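Local coordinates for cyclic di-GMP-binding protein XC_3703 (Xanthomonas campestris pv. campestris, PDB 5B7W) that binds the second messenger cyclic di-GMP and regulates virulence and biofilm formation, promoting target-gene binding by a LysR-type transcription factor when the nucleotide is absent, at residues 75-80 with 94-99; 6-11 with 151-156; 13-18 with 66-71; 35-40 with 58-63; 117-122 with 139-144. All blocks are in the same frame, centred on the assembly; numbering follows the deposited sequence.

Contact 1 of 5, residues 75-80 with 94-99; sequences VRCLEF and VTVKQG
Strands 78-80 and 94-96 run antiparallel, their axes 4.5 Å apart at 159°, as the open end of a beta hairpin in one of the protein's two RRM-like domains. Glu79 and Thr95 form a hydrogen-bonded pair, with Glu79 N 2.8 Å from Thr95 O; the non-hydrogen-bonded pairs Leu78-Val96 and Phe80-Val94 flank it. Their side chains share the sheet face packed against helix 54-70. Val94 CG1 sits over one face of the Phe80 ring in a CH-pi contact, 4.0 Å from the ring centroid and 14° off its normal, while Val94 CG2 touches Phe80 CD2 and CE2. Leu78 CD2 reaches across to both valines. Beyond the last bridge, the ladder adds one more bond, Lys97 N to Cys77 O at 2.7 Å. The lysine chain, bent at chi3 (-55°), then arches over that same oxygen, with Lys97 CE 3.3 Å from Cys77 O. Lys97 NZ ends between Glu151 O and a water, which lies 2.9 Å from NZ and donates to Leu78 O.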
# COMPACT_ATOMS: atom_id res chain seq x y z
N VAL A 75 -5.16 0.89 2.18
CA VAL A 75 -4.76 2.17 1.59
C VAL A 75 -3.60 2.82 2.32
O VAL A 75 -3.17 3.91 1.92
CB VAL A 75 -5.94 3.16 1.54
CG1 VAL A 75 -6.98 2.71 0.53
CG2 VAL A 75 -6.55 3.32 2.92
N ARG A 76 -3.08 2.20 3.38
CA ARG A 76 -1.86 2.72 4.00
C ARG A 76 -0.64 2.53 3.10
O ARG A 76 0.40 3.12 3.38
CB ARG A 76 -1.63 2.05 5.36
CG ARG A 76 -2.52 2.60 6.46
CD ARG A 76 -2.30 1.90 7.80
NE ARG A 76 -2.62 0.48 7.75
CZ ARG A 76 -1.71 -0.50 7.82
NH1 ARG A 76 -0.43 -0.20 7.94
NH2 ARG A 76 -2.09 -1.76 7.76
N CYS A 77 -0.76 1.72 2.04
CA CYS A 77 0.29 1.61 1.04
C CYS A 77 0.38 2.85 0.15
O CYS A 77 1.30 2.93 -0.66
CB CYS A 77 0.04 0.38 0.16
SG CYS A 77 -1.37 0.53 -0.96
N LEU A 78 -0.54 3.80 0.29
CA LEU A 78 -0.54 4.98 -0.56
C LEU A 78 0.43 6.02 -0.03
O LEU A 78 0.43 6.33 1.17
CB LEU A 78 -1.95 5.57 -0.65
CG LEU A 78 -3.04 4.69 -1.26
CD1 LEU A 78 -4.35 5.46 -1.36
CD2 LEU A 78 -2.61 4.17 -2.62
N GLU A 79 1.26 6.56 -0.92
CA GLU A 79 2.18 7.65 -0.60
C GLU A 79 1.78 8.85 -1.44
O GLU A 79 2.01 8.87 -2.66
CB GLU A 79 3.63 7.24 -0.87
CG GLU A 79 4.63 8.36 -0.62
CD GLU A 79 5.95 8.12 -1.32
OE1 GLU A 79 6.01 8.26 -2.56
OE2 GLU A 79 6.94 7.79 -0.63
N PHE A 80 1.19 9.86 -0.80
CA PHE A 80 0.67 11.02 -1.50
C PHE A 80 1.77 12.07 -1.65
O PHE A 80 2.32 12.55 -0.65
CB PHE A 80 -0.53 11.61 -0.76
CG PHE A 80 -1.76 10.75 -0.82
CD1 PHE A 80 -1.96 9.73 0.09
CD2 PHE A 80 -2.71 10.97 -1.80
CE1 PHE A 80 -3.09 8.94 0.02
CE2 PHE A 80 -3.84 10.18 -1.88
CZ PHE A 80 -4.03 9.16 -0.96
N VAL A 94 0.26 9.75 -6.60
CA VAL A 94 0.06 8.84 -5.48
C VAL A 94 0.82 7.56 -5.79
O VAL A 94 0.49 6.84 -6.74
CB VAL A 94 -1.43 8.56 -5.23
CG1 VAL A 94 -1.60 7.74 -3.96
CG2 VAL A 94 -2.21 9.86 -5.14
N THR A 95 1.85 7.27 -4.99
CA THR A 95 2.65 6.07 -5.17
C THR A 95 2.02 4.92 -4.40
O THR A 95 1.84 5.01 -3.18
CB THR A 95 4.09 6.30 -4.70
OG1 THR A 95 4.71 7.29 -5.53
CG2 THR A 95 4.89 5.01 -4.77
N VAL A 96 1.68 3.85 -5.11
CA VAL A 96 1.19 2.63 -4.47
C VAL A 96 2.40 1.83 -4.01
O VAL A 96 2.99 1.06 -4.79
CB VAL A 96 0.30 1.81 -5.43
CG1 VAL A 96 -0.25 0.59 -4.71
CG2 VAL A 96 -0.83 2.68 -5.96
N LYS A 97 2.80 2.02 -2.76
CA LYS A 97 4.01 1.40 -2.24
C LYS A 97 3.85 -0.12 -2.17
O LYS A 97 2.84 -0.62 -1.66
CB LYS A 97 4.35 1.96 -0.86
CG LYS A 97 4.67 3.45 -0.85
CD LYS A 97 4.89 3.95 0.56
CE LYS A 97 3.70 3.65 1.46
NZ LYS A 97 3.91 4.13 2.86
N GLN A 98 4.84 -0.84 -2.69
CA GLN A 98 4.88 -2.29 -2.66
C GLN A 98 6.31 -2.73 -2.40
O GLN A 98 7.27 -2.07 -2.80
CB GLN A 98 4.38 -2.91 -3.98
CG GLN A 98 3.02 -2.39 -4.44
CD GLN A 98 2.91 -2.29 -5.94
OE1 GLN A 98 2.65 -3.28 -6.63
NE2 GLN A 98 3.11 -1.09 -6.47
N GLY A 99 6.45 -3.88 -1.73
CA GLY A 99 7.76 -4.38 -1.37
C GLY A 99 8.33 -3.72 -0.13
O GLY A 99 7.99 -2.57 0.17
O HOH W 1 2.06 6.17 3.86
O HOH W 2 4.18 10.14 -4.67

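Contact 2 of 5, residues 6-11 with 151-156; sequences VISEVD and ELPLQF
Strand 3-7 and the edge strand 155-160 pair antiparallel in the four-stranded sheet of the RRM-like domain that holds both chain termini, and this contact takes in the end of their ladder, where the chain passes on toward the other domain. Ile7 and Gln155 make the hydrogen-bonded pair: Ile7 N meets Gln155 O at 2.9 Å and almost straight (176°), and Gln155 N returns the bond to Ile7 O. Next to it, Val6 and Phe156 form a non-hydrogen-bonded pair whose side chains lie alongside each other, Val6 CG2 coming to the ring edge at Phe156 CD1, 4.0 Å away. Val6 also crosses Leu154 obliquely, CG1 against CD2; this face is covered by helix 135-146, through Leu145, and by helix 102-114, through Leu108. At the end of the ladder a side-chain bond is added: Ser8 OG, anti to its backbone N (chi1 -172°), donates to Pro153 O at 2.7 Å in the plane of that carbonyl, with Leu152 CD2 packed 3.2 Å from the same Ser8 OG. Past Ser8 the backbones diverge. Gln155 bends at chi2 (92°), and its amide meets the Glu9 backbone once directly and once through a water. Gln155 OE1 accepts the N-H of Glu9 on a lone pair, Glu9 N to Gln155 OE1 2.9 Å, and Gln155 NE2 donates to a water, 2.8 Å away, that itself donates to Glu9 O.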
# COMPACT_ATOMS: atom_id res chain seq x y z
N VAL A 6 7.47 -12.15 5.24
CA VAL A 6 6.73 -10.90 5.44
C VAL A 6 6.80 -10.12 4.14
O VAL A 6 7.88 -9.75 3.68
CB VAL A 6 7.32 -10.09 6.61
CG1 VAL A 6 6.47 -8.85 6.87
CG2 VAL A 6 7.42 -10.95 7.86
N ILE A 7 5.64 -9.88 3.53
CA ILE A 7 5.57 -9.21 2.24
C ILE A 7 4.69 -7.98 2.37
O ILE A 7 3.94 -7.81 3.33
CB ILE A 7 5.05 -10.14 1.13
CG1 ILE A 7 3.60 -10.53 1.40
CG2 ILE A 7 5.93 -11.37 0.99
CD1 ILE A 7 3.00 -11.42 0.33
N SER A 8 4.81 -7.11 1.37
CA SER A 8 3.96 -5.92 1.23
C SER A 8 3.64 -5.81 -0.26
O SER A 8 4.37 -5.17 -1.01
CB SER A 8 4.64 -4.67 1.77
OG SER A 8 3.72 -3.59 1.80
N GLU A 9 2.54 -6.44 -0.67
CA GLU A 9 2.20 -6.55 -2.07
C GLU A 9 0.75 -6.14 -2.30
O GLU A 9 -0.10 -6.25 -1.40
CB GLU A 9 2.41 -7.98 -2.58
CG GLU A 9 3.87 -8.42 -2.57
CD GLU A 9 4.06 -9.81 -3.13
OE1 GLU A 9 3.05 -10.49 -3.41
OE2 GLU A 9 5.22 -10.22 -3.30
N VAL A 10 0.48 -5.66 -3.51
CA VAL A 10 -0.85 -5.28 -3.94
C VAL A 10 -1.15 -6.03 -5.23
O VAL A 10 -0.33 -6.04 -6.15
CB VAL A 10 -0.97 -3.76 -4.17
CG1 VAL A 10 -2.37 -3.40 -4.65
CG2 VAL A 10 -0.63 -3.00 -2.89
N ASP A 11 -2.31 -6.68 -5.28
CA ASP A 11 -2.71 -7.40 -6.48
C ASP A 11 -2.81 -6.44 -7.66
O ASP A 11 -3.51 -5.43 -7.59
CB ASP A 11 -4.04 -8.12 -6.25
CG ASP A 11 -4.45 -8.99 -7.43
OD1 ASP A 11 -5.17 -8.49 -8.31
OD2 ASP A 11 -4.04 -10.17 -7.47
N GLU A 151 4.46 1.88 8.62
CA GLU A 151 4.05 2.68 7.47
C GLU A 151 3.70 1.84 6.25
O GLU A 151 3.53 2.39 5.16
CB GLU A 151 5.17 3.67 7.10
CG GLU A 151 6.50 3.00 6.78
CD GLU A 151 7.60 4.00 6.49
OE1 GLU A 151 8.52 4.13 7.33
OE2 GLU A 151 7.55 4.65 5.43
N LEU A 152 3.58 0.52 6.41
CA LEU A 152 3.28 -0.37 5.30
C LEU A 152 2.30 -1.46 5.70
O LEU A 152 2.40 -2.02 6.80
CB LEU A 152 4.54 -1.05 4.74
CG LEU A 152 5.26 -0.44 3.54
CD1 LEU A 152 6.25 0.63 3.96
CD2 LEU A 152 5.96 -1.51 2.71
N PRO A 153 1.37 -1.79 4.81
CA PRO A 153 0.56 -3.01 5.01
C PRO A 153 1.43 -4.25 4.89
O PRO A 153 2.29 -4.34 4.00
CB PRO A 153 -0.48 -2.93 3.89
CG PRO A 153 -0.46 -1.50 3.42
CD PRO A 153 0.95 -1.05 3.62
N LEU A 154 1.21 -5.20 5.79
CA LEU A 154 1.99 -6.43 5.83
C LEU A 154 1.08 -7.62 5.57
O LEU A 154 -0.01 -7.72 6.15
CB LEU A 154 2.69 -6.59 7.19
CG LEU A 154 3.71 -5.52 7.58
CD1 LEU A 154 4.36 -5.88 8.90
CD2 LEU A 154 4.75 -5.35 6.49
N GLN A 155 1.53 -8.52 4.70
CA GLN A 155 0.93 -9.83 4.53
C GLN A 155 1.99 -10.89 4.79
O GLN A 155 3.18 -10.60 4.89
CB GLN A 155 0.33 -10.00 3.12
CG GLN A 155 -0.62 -8.88 2.71
CD GLN A 155 0.08 -7.76 1.98
OE1 GLN A 155 0.84 -8.01 1.04
NE2 GLN A 155 -0.16 -6.53 2.41
N PHE A 156 1.54 -12.14 4.90
CA PHE A 156 2.43 -13.24 5.26
C PHE A 156 2.07 -14.46 4.43
O PHE A 156 0.89 -14.84 4.36
CB PHE A 156 2.33 -13.55 6.76
CG PHE A 156 2.35 -12.33 7.64
CD1 PHE A 156 3.54 -11.80 8.08
CD2 PHE A 156 1.17 -11.70 8.01
CE1 PHE A 156 3.57 -10.67 8.88
CE2 PHE A 156 1.18 -10.58 8.80
CZ PHE A 156 2.38 -10.06 9.24
O HOH W 3 -0.38 -4.49 0.47

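Contact 3 of 5, residues 13-18 with 66-71; sequences HELTNA and ARLLAR
Helices 12-26 and 54-70, the two that pack on one side of the sheet in this RRM-like domain, run roughly antiparallel here, their local axes 8.7 Å apart and inclined at 143°. Along 66-71 the contact starts at Arg67, whose CB rests 3.5 Å from Ala18 O; bends at chi2 and chi3 then lead the guanidinium away from 13-18 to a salt bridge with Glu25, further along helix 12-26. One residue on, Leu68 supplies the buried centre. Its CD2 branch touches two groups at once, 3.7 Å from Ala18 CB and also 3.7 Å from Leu15 CD1, the two leucines lying side by side and pointing the same way. At the small Ala18 the backbones come close, with Ala18 CA only 5.0 Å from Arg67 CA. Arg71, the last residue of the segment, completes the contact. Its CG packs on Ala18 CB, and the chain folds back through bends at chi2 and chi3 so that the guanidinium presents its edge to Glu14, itself bent at chi2. The carboxylate and guanidinium planes are turned 47° apart, and both bonds of the salt bridge fall on one oxygen: Arg71 NE donates to Glu14 OE1 at 2.8 Å, whereas the bond from Arg71 NH2 to Glu14 OE1 is weak at 3.3 Å.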
# COMPACT_ATOMS: atom_id res chain seq x y z
N HIS A 13 -4.22 -6.74 -10.59
CA HIS A 13 -5.52 -6.63 -11.23
C HIS A 13 -6.48 -5.80 -10.40
O HIS A 13 -7.16 -4.91 -10.92
CB HIS A 13 -6.11 -8.01 -11.50
CG HIS A 13 -7.55 -7.96 -11.90
ND1 HIS A 13 -7.97 -7.41 -13.09
CD2 HIS A 13 -8.67 -8.37 -11.26
CE1 HIS A 13 -9.29 -7.49 -13.17
NE2 HIS A 13 -9.74 -8.07 -12.07
N GLU A 14 -6.55 -6.08 -9.09
CA GLU A 14 -7.45 -5.32 -8.23
C GLU A 14 -7.05 -3.86 -8.16
O GLU A 14 -7.91 -2.97 -8.06
CB GLU A 14 -7.48 -5.94 -6.83
CG GLU A 14 -8.02 -7.36 -6.78
CD GLU A 14 -9.54 -7.44 -6.90
OE1 GLU A 14 -10.17 -6.45 -7.34
OE2 GLU A 14 -10.11 -8.50 -6.56
N LEU A 15 -5.74 -3.58 -8.22
CA LEU A 15 -5.30 -2.19 -8.31
C LEU A 15 -5.81 -1.54 -9.59
O LEU A 15 -6.20 -0.37 -9.59
CB LEU A 15 -3.77 -2.13 -8.25
CG LEU A 15 -3.13 -0.74 -8.41
CD1 LEU A 15 -3.69 0.23 -7.38
CD2 LEU A 15 -1.62 -0.83 -8.31
N THR A 16 -5.82 -2.30 -10.69
CA THR A 16 -6.36 -1.79 -11.94
C THR A 16 -7.88 -1.63 -11.86
O THR A 16 -8.43 -0.63 -12.35
CB THR A 16 -5.99 -2.72 -13.10
OG1 THR A 16 -4.56 -2.82 -13.18
CG2 THR A 16 -6.53 -2.18 -14.42
N ASN A 17 -8.57 -2.59 -11.25
CA ASN A 17 -10.02 -2.50 -11.11
C ASN A 17 -10.41 -1.28 -10.29
O ASN A 17 -11.36 -0.56 -10.64
CB ASN A 17 -10.57 -3.78 -10.48
CG ASN A 17 -10.90 -4.84 -11.50
OD1 ASN A 17 -11.46 -5.88 -11.17
ND2 ASN A 17 -10.56 -4.58 -12.76
N ALA A 18 -9.70 -1.03 -9.18
CA ALA A 18 -10.04 0.11 -8.33
C ALA A 18 -9.91 1.43 -9.07
O ALA A 18 -10.74 2.33 -8.92
CB ALA A 18 -9.17 0.10 -7.08
N ALA A 66 -11.78 4.85 -1.18
CA ALA A 66 -12.93 3.96 -1.08
C ALA A 66 -12.88 2.86 -2.13
O ALA A 66 -13.24 1.71 -1.85
CB ALA A 66 -14.23 4.76 -1.20
N ARG A 67 -12.42 3.19 -3.34
CA ARG A 67 -12.33 2.18 -4.38
C ARG A 67 -11.26 1.14 -4.06
O ARG A 67 -11.49 -0.06 -4.22
CB ARG A 67 -12.05 2.84 -5.74
CG ARG A 67 -13.22 3.64 -6.29
CD ARG A 67 -14.51 2.84 -6.26
NE ARG A 67 -15.39 3.28 -5.18
CZ ARG A 67 -16.28 2.50 -4.59
NH1 ARG A 67 -16.41 1.23 -4.95
NH2 ARG A 67 -17.05 2.98 -3.62
N LEU A 68 -10.09 1.59 -3.60
CA LEU A 68 -9.02 0.66 -3.27
C LEU A 68 -9.42 -0.25 -2.11
O LEU A 68 -9.20 -1.46 -2.15
CB LEU A 68 -7.74 1.44 -2.92
CG LEU A 68 -7.03 2.11 -4.10
CD1 LEU A 68 -6.04 3.14 -3.60
CD2 LEU A 68 -6.34 1.07 -4.96
N LEU A 69 -10.03 0.33 -1.07
CA LEU A 69 -10.52 -0.48 0.04
C LEU A 69 -11.58 -1.47 -0.44
O LEU A 69 -11.60 -2.63 -0.00
CB LEU A 69 -11.08 0.42 1.14
CG LEU A 69 -10.06 1.27 1.89
CD1 LEU A 69 -10.73 2.40 2.64
CD2 LEU A 69 -9.24 0.40 2.84
N ALA A 70 -12.46 -1.03 -1.35
CA ALA A 70 -13.51 -1.91 -1.86
C ALA A 70 -12.96 -3.12 -2.59
O ALA A 70 -13.67 -4.13 -2.72
CB ALA A 70 -14.44 -1.13 -2.79
N ARG A 71 -11.72 -3.06 -3.07
CA ARG A 71 -11.07 -4.20 -3.70
C ARG A 71 -10.07 -4.88 -2.77
O ARG A 71 -9.18 -5.59 -3.24
CB ARG A 71 -10.39 -3.78 -5.01
CG ARG A 71 -11.34 -3.15 -6.03
CD ARG A 71 -12.68 -3.86 -6.08
NE ARG A 71 -12.58 -5.21 -6.64
CZ ARG A 71 -13.59 -6.08 -6.68
NH1 ARG A 71 -14.77 -5.74 -6.19
NH2 ARG A 71 -13.41 -7.28 -7.20

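Contact 4 of 5, residues 35-40 with 58-63; sequences VEAKFE and KQMTDI
Phe39 and Met60 carry the tight part of this strand-to-helix packing, sliding past each other in opposite directions between sheet and helix in the core of the RRM-like domain. The far end of the ring abuts the helix backbone: Phe39 CZ lies 3.4 Å from Met60 CB and equally close to Met60 O, with Met60 C at the ring edge, in its plane. The methionine then runs back across the ring. With CG anti to the carbonyl carbon (chi1 -66°), its sulfur comes over one face in a Met-aromatic contact, Met60 SD standing 4.3 Å from the centroid of the Phe39 ring and 25° off its normal. Around this pair the packing loosens. Ala37 CB meets Met60 SD at 4.0 Å, extending the apolar patch beyond the start of strand 38-42, and Ile63 CB approaches Phe39 CZ no nearer than 4.4 Å. No hydrogen bond crosses between the segments. On the solvent side, Lys38 directs its side chain away from the helix, in keeping with the alternation along the strand. The axes of 38-40 and 58-63 are 10.4 Å apart and cross at -59°. Helix 12-26 flanks the pair, with Ala22 and Leu26 on Phe39 and Asn23 OD1 bonded to Phe39 N, while Gln49 and Ala51 of strand 46-51 pack against Met60.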
# COMPACT_ATOMS: atom_id res chain seq x y z
N VAL A 35 -16.46 18.03 -16.19
CA VAL A 35 -15.22 18.48 -15.56
C VAL A 35 -14.10 17.54 -15.97
O VAL A 35 -14.23 16.31 -15.86
CB VAL A 35 -15.37 18.53 -14.03
CG1 VAL A 35 -14.00 18.54 -13.36
CG2 VAL A 35 -16.18 19.74 -13.61
N GLU A 36 -13.00 18.11 -16.45
CA GLU A 36 -11.86 17.32 -16.91
C GLU A 36 -11.10 16.82 -15.68
O GLU A 36 -10.29 17.54 -15.10
CB GLU A 36 -10.97 18.15 -17.83
CG GLU A 36 -11.74 18.80 -18.97
CD GLU A 36 -10.88 19.01 -20.20
OE1 GLU A 36 -9.70 18.61 -20.19
OE2 GLU A 36 -11.40 19.57 -21.19
N ALA A 37 -11.38 15.58 -15.28
CA ALA A 37 -10.71 14.96 -14.15
C ALA A 37 -10.58 13.47 -14.43
O ALA A 37 -11.43 12.88 -15.10
CB ALA A 37 -11.47 15.20 -12.84
N LYS A 38 -9.51 12.87 -13.91
CA LYS A 38 -9.22 11.48 -14.24
C LYS A 38 -8.21 10.90 -13.26
O LYS A 38 -7.40 11.63 -12.69
CB LYS A 38 -8.69 11.36 -15.67
CG LYS A 38 -7.54 12.31 -15.97
CD LYS A 38 -7.13 12.26 -17.44
CE LYS A 38 -5.96 11.30 -17.65
NZ LYS A 38 -5.37 11.44 -19.01
N PHE A 39 -8.28 9.59 -13.09
CA PHE A 39 -7.23 8.80 -12.45
C PHE A 39 -6.49 8.03 -13.54
O PHE A 39 -7.12 7.42 -14.40
CB PHE A 39 -7.78 7.81 -11.43
CG PHE A 39 -8.65 8.43 -10.37
CD1 PHE A 39 -10.01 8.61 -10.58
CD2 PHE A 39 -8.11 8.80 -9.14
CE1 PHE A 39 -10.81 9.15 -9.60
CE2 PHE A 39 -8.91 9.35 -8.16
CZ PHE A 39 -10.26 9.52 -8.39
N GLU A 40 -5.16 8.05 -13.49
CA GLU A 40 -4.34 7.29 -14.43
C GLU A 40 -3.38 6.41 -13.65
O GLU A 40 -2.54 6.92 -12.90
CB GLU A 40 -3.57 8.21 -15.37
CG GLU A 40 -2.76 7.45 -16.42
CD GLU A 40 -1.46 8.15 -16.77
OE1 GLU A 40 -1.12 9.15 -16.12
OE2 GLU A 40 -0.78 7.68 -17.71
N LYS A 58 -8.74 16.57 -3.83
CA LYS A 58 -9.01 16.07 -2.49
C LYS A 58 -10.26 15.20 -2.47
O LYS A 58 -10.29 14.17 -1.78
CB LYS A 58 -9.15 17.23 -1.50
CG LYS A 58 -9.17 16.81 -0.05
CD LYS A 58 -10.09 17.68 0.79
CE LYS A 58 -9.47 19.04 1.08
NZ LYS A 58 -10.32 19.82 2.03
N GLN A 59 -11.29 15.60 -3.21
CA GLN A 59 -12.47 14.74 -3.36
C GLN A 59 -12.10 13.42 -4.02
O GLN A 59 -12.53 12.35 -3.57
CB GLN A 59 -13.54 15.46 -4.17
CG GLN A 59 -14.18 16.65 -3.49
CD GLN A 59 -15.24 17.29 -4.35
OE1 GLN A 59 -14.98 17.70 -5.49
NE2 GLN A 59 -16.46 17.37 -3.83
N MET A 60 -11.30 13.48 -5.09
CA MET A 60 -10.90 12.26 -5.78
C MET A 60 -10.09 11.34 -4.88
O MET A 60 -10.16 10.11 -5.02
CB MET A 60 -10.10 12.60 -7.04
CG MET A 60 -10.90 13.31 -8.12
SD MET A 60 -10.05 13.26 -9.70
CE MET A 60 -8.71 14.38 -9.35
N THR A 61 -9.32 11.91 -3.95
CA THR A 61 -8.60 11.09 -2.98
C THR A 61 -9.56 10.24 -2.15
O THR A 61 -9.30 9.06 -1.90
CB THR A 61 -7.74 11.97 -2.08
OG1 THR A 61 -6.71 12.60 -2.85
CG2 THR A 61 -7.10 11.15 -0.96
N ASP A 62 -10.67 10.84 -1.72
CA ASP A 62 -11.68 10.08 -0.98
C ASP A 62 -12.29 8.99 -1.84
O ASP A 62 -12.57 7.88 -1.35
CB ASP A 62 -12.76 11.02 -0.45
CG ASP A 62 -12.20 12.12 0.43
OD1 ASP A 62 -11.14 11.91 1.05
OD2 ASP A 62 -12.82 13.20 0.50
N ILE A 63 -12.51 9.27 -3.12
CA ILE A 63 -13.01 8.25 -4.04
C ILE A 63 -11.97 7.15 -4.23
O ILE A 63 -12.29 5.96 -4.20
CB ILE A 63 -13.41 8.88 -5.38
CG1 ILE A 63 -14.54 9.90 -5.19
CG2 ILE A 63 -13.81 7.81 -6.38
CD1 ILE A 63 -14.87 10.68 -6.44

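Contact 5 of 5, residues 117-122 with 139-144; sequences LKVEAQ and QDAIAV
The flat group that matters here is a main-chain peptide: Leu117 CD2 lies over one face of the unit joining Asp140 to Ala141, nearly equidistant from Asp140 O (4.0 Å) and Ala141 N (4.2 Å). The carboxylate of Asp140 stays out of the packing, since this residue meets the leucine through its methylene, Asp140 CB to Leu117 CD1 at 4.1 Å. No aromatic ring takes part, and no hydrogen bond crosses between 117-122 and 139-144. Leu117 does most of the touching, its two methyls meeting different parts of the helix. CG is anti to the backbone N (chi1 -150°), but chi2, at -27°, is far from a staggered value; CD2 extends farther along the helix, coming within 4.4 Å of Val144 CG2. An inverse gamma turn centred on Lys118, its Val119 N to Leu117 O bond weak, then leads into the strand. Val119 supplies the second point of contact, with its CG1 branch anti to the carbonyl carbon and 4.0 Å from Ala141 CB. Leu112 of helix 102-114 packs on the same alanine. The helix approached here begins with Arg135 and Asp136, which by similarity bind cyclic di-GMP, and the Asp140 side chain is about 5 Å from that of Asp136. The arrangement is helix-on-sheet packing at the margin of an RRM-like domain, where edge strand 119-124 meets helix 135-146.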
# COMPACT_ATOMS: atom_id res chain seq x y z
N LEU A 117 12.00 -11.68 20.65
CA LEU A 117 11.27 -12.82 20.15
C LEU A 117 12.19 -13.89 19.71
O LEU A 117 13.30 -13.61 19.31
CB LEU A 117 10.53 -12.35 18.95
CG LEU A 117 9.22 -13.03 18.62
CD1 LEU A 117 9.16 -14.46 19.14
CD2 LEU A 117 8.13 -12.15 19.16
N LYS A 118 11.72 -15.12 19.76
CA LYS A 118 12.50 -16.26 19.39
C LYS A 118 12.54 -16.48 17.87
O LYS A 118 12.34 -17.56 17.38
CB LYS A 118 11.93 -17.47 20.08
CG LYS A 118 12.00 -17.44 21.60
CD LYS A 118 11.75 -18.82 22.18
CE LYS A 118 11.25 -18.82 23.62
NZ LYS A 118 10.27 -19.91 23.84
N VAL A 119 12.80 -15.42 17.13
CA VAL A 119 12.84 -15.55 15.68
C VAL A 119 14.12 -14.94 15.15
O VAL A 119 14.75 -14.09 15.80
CB VAL A 119 11.61 -14.89 15.00
CG1 VAL A 119 10.33 -15.58 15.43
CG2 VAL A 119 11.56 -13.40 15.32
N GLU A 120 14.52 -15.39 13.97
CA GLU A 120 15.64 -14.83 13.23
C GLU A 120 15.12 -14.30 11.91
O GLU A 120 14.50 -15.05 11.14
CB GLU A 120 16.74 -15.86 13.01
CG GLU A 120 18.07 -15.27 12.57
CD GLU A 120 19.21 -16.27 12.63
OE1 GLU A 120 20.37 -15.87 12.39
OE2 GLU A 120 18.95 -17.46 12.91
N ALA A 121 15.34 -13.02 11.65
CA ALA A 121 14.83 -12.36 10.46
C ALA A 121 15.97 -12.10 9.48
O ALA A 121 17.08 -11.74 9.87
CB ALA A 121 14.15 -11.04 10.82
N GLN A 122 15.68 -12.30 8.19
CA GLN A 122 16.67 -12.09 7.14
C GLN A 122 15.99 -11.44 5.95
O GLN A 122 14.92 -11.89 5.52
CB GLN A 122 17.32 -13.41 6.72
CG GLN A 122 18.24 -13.28 5.51
CD GLN A 122 19.40 -14.26 5.56
OE1 GLN A 122 19.22 -15.44 5.82
NE2 GLN A 122 20.61 -13.75 5.31
N GLN A 139 3.94 -17.30 14.74
CA GLN A 139 2.70 -16.57 15.01
C GLN A 139 2.93 -15.45 16.01
O GLN A 139 2.38 -14.36 15.86
CB GLN A 139 1.62 -17.53 15.51
CG GLN A 139 0.35 -16.84 15.99
CD GLN A 139 -0.54 -16.38 14.85
OE1 GLN A 139 -0.26 -15.39 14.17
NE2 GLN A 139 -1.64 -17.10 14.62
N ASP A 140 3.75 -15.71 17.03
CA ASP A 140 4.13 -14.64 17.95
C ASP A 140 4.77 -13.48 17.21
O ASP A 140 4.53 -12.31 17.54
CB ASP A 140 5.08 -15.18 19.02
CG ASP A 140 4.34 -15.83 20.18
OD1 ASP A 140 3.19 -16.26 19.99
OD2 ASP A 140 4.92 -15.91 21.29
N ALA A 141 5.58 -13.77 16.19
CA ALA A 141 6.09 -12.71 15.33
C ALA A 141 4.99 -12.14 14.45
O ALA A 141 4.89 -10.92 14.28
CB ALA A 141 7.25 -13.24 14.49
N ILE A 142 4.15 -13.01 13.88
CA ILE A 142 3.06 -12.55 13.02
C ILE A 142 2.08 -11.69 13.81
O ILE A 142 1.68 -10.61 13.37
CB ILE A 142 2.36 -13.74 12.35
CG1 ILE A 142 3.28 -14.39 11.31
CG2 ILE A 142 1.06 -13.31 11.71
CD1 ILE A 142 2.64 -15.54 10.57
N ALA A 143 1.68 -12.17 14.99
CA ALA A 143 0.74 -11.41 15.81
C ALA A 143 1.33 -10.07 16.23
O ALA A 143 0.62 -9.07 16.34
CB ALA A 143 0.32 -12.22 17.03
N VAL A 144 2.64 -10.03 16.47
CA VAL A 144 3.30 -8.77 16.82
C VAL A 144 3.35 -7.85 15.60
O VAL A 144 3.05 -6.65 15.70
CB VAL A 144 4.71 -9.03 17.39
CG1 VAL A 144 5.57 -7.79 17.26
CG2 VAL A 144 4.61 -9.46 18.84

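In the fold
Contacts 1, 3 and 4 belong to one RRM-like domain, contacts 2 and 5 to the other. Contacts 3 and 4 share helix 54-70, which also meets the hairpin of contact 1: Leu78 CD1 lies 3.6 Å from Leu68 CD1, and Phe80 touches Thr61. The domains join where contacts 1 and 2 meet, their centres about 11 Å apart, through probable hydrogen bonds such as Gly99 N to Ser8 O at 2.6 Å. Contact 2 reaches contact 5 through Phe156 packing on Ile142. Both lie near the cyclic di-GMP site inferred by similarity, the Phe156 side chain about 8 Å from that of Arg135, whereas the centre of contact 4 is about 40 Å from that of contact 5.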